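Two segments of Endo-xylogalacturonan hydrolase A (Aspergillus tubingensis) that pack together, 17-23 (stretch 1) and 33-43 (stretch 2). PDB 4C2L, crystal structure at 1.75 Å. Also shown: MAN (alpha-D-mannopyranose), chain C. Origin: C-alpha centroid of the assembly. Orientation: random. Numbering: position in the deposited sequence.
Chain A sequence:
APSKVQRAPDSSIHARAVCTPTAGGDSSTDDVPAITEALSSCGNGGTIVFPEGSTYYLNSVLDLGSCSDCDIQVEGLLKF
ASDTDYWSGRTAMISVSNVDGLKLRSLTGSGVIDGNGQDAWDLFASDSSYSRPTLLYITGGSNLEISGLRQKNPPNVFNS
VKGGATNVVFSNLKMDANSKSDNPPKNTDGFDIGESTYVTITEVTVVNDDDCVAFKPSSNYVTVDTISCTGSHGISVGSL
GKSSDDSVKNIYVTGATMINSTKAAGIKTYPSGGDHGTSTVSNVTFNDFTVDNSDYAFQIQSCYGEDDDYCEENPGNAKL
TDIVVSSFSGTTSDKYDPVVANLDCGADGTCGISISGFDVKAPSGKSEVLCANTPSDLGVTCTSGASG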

# COMPACT_ATOMS: atom_id res chain seq x y z
N ALA A 17 6.03 -23.18 24.32
CA ALA A 17 7.35 -23.75 23.93
C ALA A 17 7.97 -22.96 22.78
O ALA A 17 7.26 -22.26 22.04
CB ALA A 17 7.18 -25.21 23.53
N VAL A 18 9.28 -23.06 22.64
CA VAL A 18 10.03 -22.35 21.60
C VAL A 18 10.63 -23.35 20.60
O VAL A 18 11.25 -24.33 20.99
CB VAL A 18 11.16 -21.48 22.20
CG1 VAL A 18 11.87 -20.70 21.11
CG2 VAL A 18 10.58 -20.51 23.23
N CYS A 19 10.43 -23.10 19.31
CA CYS A 19 10.90 -24.00 18.26
C CYS A 19 11.82 -23.22 17.34
O CYS A 19 11.49 -22.09 16.96
CB CYS A 19 9.70 -24.51 17.44
SG CYS A 19 8.68 -25.81 18.21
N THR A 20 12.95 -23.81 16.96
CA THR A 20 13.79 -23.21 15.92
C THR A 20 13.76 -24.10 14.69
O THR A 20 14.27 -25.21 14.74
CB THR A 20 15.24 -23.04 16.41
OG1 THR A 20 15.23 -22.25 17.60
CG2 THR A 20 16.11 -22.38 15.34
N PRO A 21 13.21 -23.60 13.57
CA PRO A 21 13.15 -24.46 12.37
C PRO A 21 14.53 -24.85 11.89
O PRO A 21 15.45 -24.03 11.91
CB PRO A 21 12.48 -23.58 11.31
CG PRO A 21 11.96 -22.38 12.03
CD PRO A 21 12.70 -22.24 13.32
N THR A 22 14.66 -26.09 11.44
CA THR A 22 15.91 -26.57 10.88
C THR A 22 16.21 -25.88 9.56
O THR A 22 15.42 -25.92 8.64
CB THR A 22 15.84 -28.09 10.63
OG1 THR A 22 15.47 -28.73 11.86
CG2 THR A 22 17.18 -28.62 10.16
N ALA A 23 17.36 -25.21 9.50
CA ALA A 23 17.80 -24.56 8.28
C ALA A 23 18.57 -25.59 7.44
O ALA A 23 19.54 -26.19 7.91
CB ALA A 23 18.69 -23.36 8.61
N PRO A 33 8.87 -26.61 4.63
CA PRO A 33 8.28 -27.65 5.50
C PRO A 33 8.81 -27.63 6.93
O PRO A 33 8.03 -27.81 7.87
CB PRO A 33 8.66 -28.96 4.79
CG PRO A 33 8.69 -28.56 3.35
CD PRO A 33 9.32 -27.17 3.34
N ALA A 34 10.11 -27.41 7.10
CA ALA A 34 10.71 -27.27 8.43
C ALA A 34 10.08 -26.13 9.21
O ALA A 34 9.85 -26.25 10.42
CB ALA A 34 12.21 -27.08 8.33
N ILE A 35 9.82 -25.02 8.52
CA ILE A 35 9.20 -23.86 9.14
C ILE A 35 7.75 -24.14 9.58
O ILE A 35 7.36 -23.83 10.71
CB ILE A 35 9.28 -22.62 8.22
CG1 ILE A 35 10.75 -22.26 7.95
CG2 ILE A 35 8.50 -21.46 8.81
CD1 ILE A 35 10.97 -21.27 6.81
N THR A 36 6.94 -24.73 8.70
CA THR A 36 5.55 -24.99 9.08
C THR A 36 5.45 -26.09 10.12
O THR A 36 4.52 -26.08 10.92
CB THR A 36 4.63 -25.28 7.88
OG1 THR A 36 5.16 -26.39 7.14
CG2 THR A 36 4.56 -24.03 6.97
N GLU A 37 6.40 -27.02 10.15
CA GLU A 37 6.37 -28.03 11.21
C GLU A 37 6.69 -27.37 12.55
O GLU A 37 6.05 -27.69 13.55
CB GLU A 37 7.33 -29.19 10.92
CG GLU A 37 7.01 -30.44 11.75
CD GLU A 37 7.52 -30.33 13.17
OE1 GLU A 37 8.58 -29.66 13.36
OE2 GLU A 37 6.88 -30.89 14.09
N ALA A 38 7.66 -26.45 12.56
CA ALA A 38 7.97 -25.70 13.78
C ALA A 38 6.75 -24.89 14.23
O ALA A 38 6.41 -24.88 15.43
CB ALA A 38 9.16 -24.78 13.55
N LEU A 39 6.08 -24.23 13.29
CA LEU A 39 4.86 -23.49 13.61
C LEU A 39 3.76 -24.40 14.13
O LEU A 39 3.06 -24.08 15.09
CB LEU A 39 4.38 -22.65 12.41
CG LEU A 39 3.46 -21.49 12.78
CD1 LEU A 39 4.21 -20.42 13.58
CD2 LEU A 39 2.85 -20.85 11.54
N SER A 40 3.59 -25.56 13.49
CA SER A 40 2.57 -26.49 13.94
C SER A 40 2.87 -27.00 15.35
O SER A 40 1.97 -27.16 16.19
CB SER A 40 2.46 -27.66 12.97
OG SER A 40 1.26 -28.35 13.26
N SER A 41 4.15 -27.24 15.61
CA SER A 41 4.56 -27.79 16.89
C SER A 41 4.44 -26.76 18.03
O SER A 41 3.95 -27.08 19.11
CB SER A 41 5.97 -28.34 16.79
OG SER A 41 6.40 -28.83 18.04
N CYS A 42 4.88 -25.52 17.77
CA CYS A 42 4.97 -24.48 18.80
C CYS A 42 3.95 -23.34 18.68
O CYS A 42 3.84 -22.51 19.59
CB CYS A 42 6.38 -23.88 18.82
SG CYS A 42 7.57 -24.92 19.69
N GLY A 43 3.21 -23.29 17.57
CA GLY A 43 2.38 -22.13 17.24
C GLY A 43 1.10 -21.94 18.02
O GLY A 43 0.45 -20.91 17.88
C1 MAN C . 15.99 -22.91 18.64
C2 MAN C . 15.38 -22.36 19.93
C3 MAN C . 15.70 -20.88 20.10
C4 MAN C . 17.19 -20.60 19.90
C5 MAN C . 17.68 -21.22 18.58
C6 MAN C . 19.18 -21.05 18.36
O2 MAN C . 15.90 -23.08 21.03
O3 MAN C . 15.29 -20.48 21.40
O4 MAN C . 17.39 -19.21 19.90
O5 MAN C . 17.38 -22.60 18.56
O6 MAN C . 19.89 -21.89 19.26
O HOH W 1 3.94 -23.85 22.33
O HOH W 2 11.87 -27.50 11.93

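When an extended segment lies along a helix, small side chains on the helix let the two backbones come close, and a covalent bond can fix what little surface they share. Endo-xylogalacturonan hydrolase A illustrates the principle with a contact that buries 383 Å² in all. At its apolar centre, Ala38 points toward the extended segment and is touched by two residues of it: its CB lies 3.9 Å from Cys19 CB and 4.0 Å from Pro21 CG. A methyl group suits this position because it fills the space between two neighbours while adding little bulk. Pro21, itself buried, also reaches Ile35, with Pro21 CB 4.0 Å from Ile35 CG1; here the CA atoms of Pro21 and Ile35 are only 5.1 Å apart.

Beside this packing, Cys19 and Cys42 are joined by a disulfide, SG to SG 2.1 Å, with a chi3 of 70°. Both cysteines point toward the opposite stretch and both adopt the m rotamer, so their sulfurs meet between the backbones. The bridge is also part of the packing: Cys42 SG lies 3.9 Å from Ala17 CB. Alternation along the extended segment supports this arrangement, for Ala17, Cys19 and Pro21 face the helix while Val18 and Thr20 point away. Thr20 is thereby free to carry mannose, its OG1 bonded to MAN C1 at 1.4 Å.

Toward the edge, Ala34 CB approaches Thr22 O at 3.4 Å. No direct hydrogen bond crosses the interface; two waters supply the polar links instead. One water accepts from Thr22 N, with the water O 3.2 Å from Thr22 N, and donates to Ala34 O, with the water O 2.8 Å from Ala34 O. The other accepts from Ala17 N, with the water O 3.0 Å from Ala17 N, and donates to Cys42 O, with the water O 3.1 Å from Cys42 O.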